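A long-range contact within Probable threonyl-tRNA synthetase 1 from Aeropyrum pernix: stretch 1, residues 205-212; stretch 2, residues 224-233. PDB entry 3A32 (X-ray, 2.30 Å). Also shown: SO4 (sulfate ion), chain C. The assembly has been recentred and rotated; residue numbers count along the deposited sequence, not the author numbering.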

ATOM      1  N   ARG A 205      27.405  -8.712 -11.220  1.00 11.26           N
ATOM      2  CA  ARG A 205      28.023  -8.201 -12.437  1.00 11.52           C
ATOM      3  C   ARG A 205      28.198  -6.682 -12.377  1.00 11.24           C
ATOM      4  O   ARG A 205      27.225  -5.946 -12.236  1.00 10.76           O
ATOM      5  N   LEU A 206      29.422  -6.208 -12.570  1.00 11.16           N
ATOM      6  CA  LEU A 206      29.668  -4.765 -12.611  1.00 11.63           C
ATOM      7  C   LEU A 206      29.784  -4.288 -14.034  1.00 11.73           C
ATOM      8  O   LEU A 206      30.441  -4.946 -14.858  1.00 13.57           O
ATOM      9  N   SER A 207      29.134  -3.166 -14.351  1.00 11.24           N
ATOM     10  CA  SER A 207      29.292  -2.562 -15.676  1.00 10.40           C
ATOM     11  C   SER A 207      29.954  -1.166 -15.584  1.00 10.98           C
ATOM     12  O   SER A 207      29.430  -0.245 -14.961  1.00 12.01           O
ATOM     13  N   MET A 208      31.121  -1.033 -16.194  1.00 11.00           N
ATOM     14  CA  MET A 208      32.007   0.108 -15.953  1.00 10.51           C
ATOM     15  C   MET A 208      32.183   0.944 -17.215  1.00 10.46           C
ATOM     16  O   MET A 208      31.728   0.544 -18.267  1.00 10.72           O
ATOM     17  N   SER A 209      32.838   2.110 -17.093  1.00 11.17           N
ATOM     18  CA  SER A 209      33.231   2.920 -18.244  1.00 11.69           C
ATOM     19  C   SER A 209      34.299   2.241 -19.061  1.00 12.51           C
ATOM     20  O   SER A 209      34.939   1.286 -18.620  1.00 11.95           O
ATOM     21  N   ASP A 210      34.440   2.749 -20.278  1.00 14.50           N
ATOM     22  CA  ASP A 210      35.690   2.682 -21.024  1.00 15.71           C
ATOM     23  C   ASP A 210      36.358   4.012 -20.695  1.00 16.41           C
ATOM     24  O   ASP A 210      35.827   5.070 -21.009  1.00 16.21           O
ATOM     25  N   LYS A 211      37.496   3.961 -20.017  1.00 18.73           N
ATOM     26  CA  LYS A 211      38.196   5.180 -19.603  1.00 20.52           C
ATOM     27  C   LYS A 211      38.527   6.149 -20.763  1.00 20.37           C
ATOM     28  O   LYS A 211      38.538   7.380 -20.538  1.00 18.96           O
ATOM     29  N   SER A 212      38.779   5.607 -21.971  1.00 19.03           N
ATOM     30  CA  SER A 212      39.104   6.443 -23.143  1.00 20.24           C
ATOM     31  C   SER A 212      37.911   7.277 -23.616  1.00 20.16           C
ATOM     32  O   SER A 212      38.056   8.123 -24.511  1.00 20.79           O
ATOM     33  N   GLU A 224      34.761  11.307 -10.649  1.00 16.15           N
ATOM     34  CA  GLU A 224      33.440  10.714 -10.420  1.00 14.21           C
ATOM     35  C   GLU A 224      33.402   9.240 -10.765  1.00 14.14           C
ATOM     36  O   GLU A 224      33.009   8.418  -9.925  1.00 14.20           O
ATOM     37  N   TRP A 225      33.831   8.911 -11.998  1.00 13.11           N
ATOM     38  CA  TRP A 225      33.838   7.558 -12.509  1.00 12.10           C
ATOM     39  C   TRP A 225      34.767   6.646 -11.671  1.00 12.65           C
ATOM     40  O   TRP A 225      34.404   5.518 -11.282  1.00 11.63           O
ATOM     41  N   GLU A 226      35.950   7.159 -11.340  1.00 13.41           N
ATOM     42  CA  GLU A 226      36.919   6.432 -10.521  1.00 14.43           C
ATOM     43  C   GLU A 226      36.453   6.195  -9.110  1.00 12.85           C
ATOM     44  O   GLU A 226      36.607   5.116  -8.623  1.00 14.34           O
ATOM     45  N   GLY A 227      35.898   7.190  -8.452  1.00 11.98           N
ATOM     46  CA  GLY A 227      35.364   7.023  -7.100  1.00 11.20           C
ATOM     47  C   GLY A 227      34.198   6.034  -7.074  1.00 11.18           C
ATOM     48  O   GLY A 227      34.144   5.188  -6.211  1.00 11.11           O
ATOM     49  N   ALA A 228      33.296   6.122  -8.059  1.00 11.84           N
ATOM     50  CA  ALA A 228      32.147   5.200  -8.215  1.00 11.59           C
ATOM     51  C   ALA A 228      32.548   3.788  -8.573  1.00 11.10           C
ATOM     52  O   ALA A 228      32.170   2.875  -7.891  1.00 12.06           O
ATOM     53  N   GLU A 229      33.370   3.595  -9.599  1.00 12.40           N
ATOM     54  CA  GLU A 229      33.829   2.226  -9.983  1.00 12.69           C
ATOM     55  C   GLU A 229      34.625   1.539  -8.881  1.00 14.16           C
ATOM     56  O   GLU A 229      34.517   0.305  -8.643  1.00 13.13           O
ATOM     57  N   GLU A 230      35.414   2.349  -8.196  1.00 14.39           N
ATOM     58  CA  GLU A 230      36.145   1.853  -7.070  1.00 16.99           C
ATOM     59  C   GLU A 230      35.239   1.599  -5.850  1.00 16.04           C
ATOM     60  O   GLU A 230      35.471   0.651  -5.115  1.00 17.23           O
ATOM     61  N   ALA A 231      34.163   2.361  -5.663  1.00 14.42           N
ATOM     62  CA  ALA A 231      33.193   1.948  -4.595  1.00 14.06           C
ATOM     63  C   ALA A 231      32.583   0.545  -4.861  1.00 13.23           C
ATOM     64  O   ALA A 231      32.482  -0.293  -3.948  1.00 12.99           O
ATOM     65  N   LEU A 232      32.248   0.279  -6.130  1.00 12.52           N
ATOM     66  CA  LEU A 232      31.666  -1.003  -6.555  1.00 11.51           C
ATOM     67  C   LEU A 232      32.620  -2.163  -6.476  1.00 11.83           C
ATOM     68  O   LEU A 232      32.197  -3.301  -6.246  1.00 12.25           O
ATOM     69  N   ARG A 233      33.908  -1.894  -6.707  1.00 11.57           N
ATOM     70  CA  ARG A 233      34.926  -2.928  -6.646  1.00 12.21           C
ATOM     71  C   ARG A 233      35.188  -3.364  -5.218  1.00 12.27           C
ATOM     72  O   ARG A 233      35.223  -4.561  -4.943  1.00 12.94           O
TER

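The contact sets the end of a strand (205-207) and the loop after it against one side of a helix (224-233), and its polar centre is the carboxylate of Glu 229. The CA-to-CB bond of Glu 229 points toward the loop, and an m, t side chain (chi1 -61°, chi2 175°) carries the acid to Ser 209. There OE2 accepts twice: from the backbone, Ser 209 N to Glu 229 OE2 at 2.8 Å with an N-H...O angle of 157°, and from the hydroxyl, Ser 209 OG to Glu 229 OE2 at 2.6 Å. Ser 209 is p (chi1 63°), which sets OG on the same carboxylate oxygen that the backbone N already reaches.

The other oxygen is satisfied differently. Lys 211 NZ lies 3.3 Å from Glu 229 OE1, a hydrogen-bonded salt bridge at rather long range; the lysine CB points sideways, but the end of the chain comes nearer the helix. Water 1 also donates to Glu 229 OE1 at 3.3 Å and to Ser 209 O at 3.3 Å, so it links the backbone acceptor to the acid. Lys 211 NZ remains 4.4 Å from Glu 226 OE2, too far for a second salt bridge.

Carbon contacts surround this network. Ser 209 CB sits 4.0 Å from the centroid of the six-membered ring of Trp 225, 27° off its normal, a CH-pi contact over the face; Trp 225 NE1 is hydrogen-bonded elsewhere in the structure. Met 208 (chi1 and chi2 both m, chi3 -135°) places CE 3.6 Å from Glu 229 O, which accepts from Arg 233 N within the helix (3.0 Å), and over one face of the Arg 233 guanidinium, with CE to Arg 233 NE at 3.8 Å. Leu 206 (m, t) points toward the helix, its CD1 4.2 Å from Leu 232 CB.

Arg 205 makes no contact with the helix; its NH2 donates to sulfate O4 at 3.0 Å (151°).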

ATOM      1  CB  ARG A 205      27.160  -8.572 -13.657  1.00 11.33           C
ATOM      2  CG  ARG A 205      27.672  -8.075 -15.016  1.00 11.43           C
ATOM      3  CD  ARG A 205      26.658  -8.452 -16.133  1.00 13.37           C
ATOM      4  NE  ARG A 205      26.838  -9.849 -16.461  1.00 13.63           N
ATOM      5  CZ  ARG A 205      25.876 -10.762 -16.526  1.00 15.15           C
ATOM      6  NH1 ARG A 205      24.595 -10.435 -16.337  1.00 12.69           N
ATOM      7  NH2 ARG A 205      26.214 -12.022 -16.805  1.00 11.42           N
ATOM      8  CB  LEU A 206      30.940  -4.405 -11.851  1.00 11.55           C
ATOM      9  CG  LEU A 206      31.221  -5.010 -10.459  1.00 12.32           C
ATOM     10  CD1 LEU A 206      32.502  -4.397  -9.815  1.00 11.15           C
ATOM     11  CD2 LEU A 206      30.035  -4.913  -9.456  1.00 12.88           C
ATOM     12  CB  SER A 207      27.961  -2.538 -16.413  1.00  9.43           C
ATOM     13  OG  SER A 207      27.411  -3.848 -16.502  1.00  9.11           O
ATOM     14  CB  MET A 208      33.379  -0.392 -15.476  1.00  9.42           C
ATOM     15  CG  MET A 208      33.345  -1.453 -14.419  1.00  8.72           C
ATOM     16  SD  MET A 208      32.558  -0.858 -12.890  1.00 10.34           S
ATOM     17  CE  MET A 208      33.707  -1.487 -11.657  1.00  7.53           C
ATOM     18  CB  SER A 209      33.812   4.276 -17.835  1.00 11.12           C
ATOM     19  OG  SER A 209      34.998   4.092 -17.094  1.00  8.80           O
ATOM     20  CB  ASP A 210      35.394   2.571 -22.519  1.00 15.69           C
ATOM     21  CG  ASP A 210      36.667   2.391 -23.392  1.00 16.47           C
ATOM     22  OD1 ASP A 210      37.801   2.894 -23.073  1.00 16.34           O
ATOM     23  OD2 ASP A 210      36.475   1.743 -24.438  1.00 18.47           O
ATOM     24  CB  LYS A 211      39.495   4.845 -18.835  1.00 22.29           C
ATOM     25  CG  LYS A 211      39.216   4.370 -17.409  1.00 24.81           C
ATOM     26  CD  LYS A 211      40.072   5.100 -16.344  1.00 31.32           C
ATOM     27  CE  LYS A 211      39.459   4.897 -14.922  1.00 31.80           C
ATOM     28  NZ  LYS A 211      37.934   5.087 -14.913  1.00 34.15           N
ATOM     29  CB  SER A 212      39.546   5.585 -24.341  1.00 20.54           C
ATOM     30  OG  SER A 212      40.442   4.524 -23.970  1.00 26.37           O
ATOM     31  CB  GLU A 224      32.404  11.456 -11.243  1.00 13.07           C
ATOM     32  CG  GLU A 224      31.987  12.771 -10.624  1.00 12.33           C
ATOM     33  CD  GLU A 224      31.219  13.606 -11.612  1.00 14.00           C
ATOM     34  OE1 GLU A 224      31.869  14.162 -12.504  1.00 15.96           O
ATOM     35  OE2 GLU A 224      29.963  13.675 -11.542  1.00 10.87           O
ATOM     36  CB  TRP A 225      34.222   7.597 -14.002  1.00 12.13           C
ATOM     37  CG  TRP A 225      33.038   7.854 -14.922  1.00 11.41           C
ATOM     38  CD1 TRP A 225      32.673   9.040 -15.478  1.00 12.01           C
ATOM     39  CD2 TRP A 225      32.042   6.893 -15.336  1.00 10.38           C
ATOM     40  NE1 TRP A 225      31.515   8.885 -16.233  1.00 12.54           N
ATOM     41  CE2 TRP A 225      31.100   7.581 -16.144  1.00 11.75           C
ATOM     42  CE3 TRP A 225      31.849   5.529 -15.083  1.00 11.23           C
ATOM     43  CZ2 TRP A 225      30.003   6.950 -16.722  1.00  9.10           C
ATOM     44  CZ3 TRP A 225      30.761   4.887 -15.680  1.00 11.83           C
ATOM     45  CH2 TRP A 225      29.859   5.603 -16.498  1.00 10.97           C
ATOM     46  CB  GLU A 226      38.264   7.154 -10.508  1.00 15.18           C
ATOM     47  CG  GLU A 226      38.920   7.073 -11.883  1.00 22.54           C
ATOM     48  CD  GLU A 226      40.296   7.715 -11.957  1.00 29.56           C
ATOM     49  OE1 GLU A 226      40.518   8.763 -11.308  1.00 34.01           O
ATOM     50  OE2 GLU A 226      41.138   7.163 -12.701  1.00 31.00           O
ATOM     51  CB  ALA A 228      31.104   5.773  -9.214  1.00 10.93           C
ATOM     52  CB  GLU A 229      34.656   2.258 -11.259  1.00 11.87           C
ATOM     53  CG  GLU A 229      33.877   2.783 -12.459  1.00 11.59           C
ATOM     54  CD  GLU A 229      34.695   2.936 -13.725  1.00 12.85           C
ATOM     55  OE1 GLU A 229      35.939   2.868 -13.616  1.00 19.34           O
ATOM     56  OE2 GLU A 229      34.113   3.158 -14.830  1.00 11.78           O
ATOM     57  CB  GLU A 230      37.344   2.757  -6.794  1.00 17.76           C
ATOM     58  CG  GLU A 230      37.278   3.538  -5.604  1.00 26.69           C
ATOM     59  CD  GLU A 230      38.289   3.042  -4.613  1.00 39.23           C
ATOM     60  OE1 GLU A 230      38.990   3.906  -4.011  1.00 40.26           O
ATOM     61  OE2 GLU A 230      38.397   1.781  -4.483  1.00 43.61           O
ATOM     62  CB  ALA A 231      32.114   3.008  -4.371  1.00 12.55           C
ATOM     63  CB  LEU A 232      31.118  -0.894  -7.991  1.00 10.72           C
ATOM     64  CG  LEU A 232      29.958   0.068  -8.209  1.00 10.35           C
ATOM     65  CD1 LEU A 232      29.691   0.292  -9.721  1.00 11.45           C
ATOM     66  CD2 LEU A 232      28.667  -0.422  -7.485  1.00  8.76           C
ATOM     67  CB  ARG A 233      36.231  -2.483  -7.328  1.00 12.20           C
ATOM     68  CG  ARG A 233      36.143  -2.478  -8.821  1.00 14.57           C
ATOM     69  CD  ARG A 233      37.467  -2.109  -9.439  1.00 18.49           C
ATOM     70  NE  ARG A 233      37.335  -2.041 -10.879  1.00 18.35           N
ATOM     71  CZ  ARG A 233      37.592  -0.956 -11.593  1.00 21.54           C
ATOM     72  NH1 ARG A 233      38.029   0.150 -10.996  1.00 23.34           N
ATOM     73  NH2 ARG A 233      37.454  -0.982 -12.906  1.00 19.00           N
TER
HETATM   74  S   SO4 C 473      29.877 -14.506 -17.086  1.00 46.38           S
HETATM   75  O1  SO4 C 473      29.820 -15.066 -15.732  1.00 47.06           O
HETATM   76  O2  SO4 C 473      31.068 -13.672 -17.221  1.00 47.90           O
HETATM   77  O3  SO4 C 473      29.979 -15.640 -18.004  1.00 47.16           O
HETATM   78  O4  SO4 C 473      28.701 -13.672 -17.398  1.00 45.30           O
HETATM   79  O   HOH W   1      36.961   0.925 -16.054  1.00 21.57           O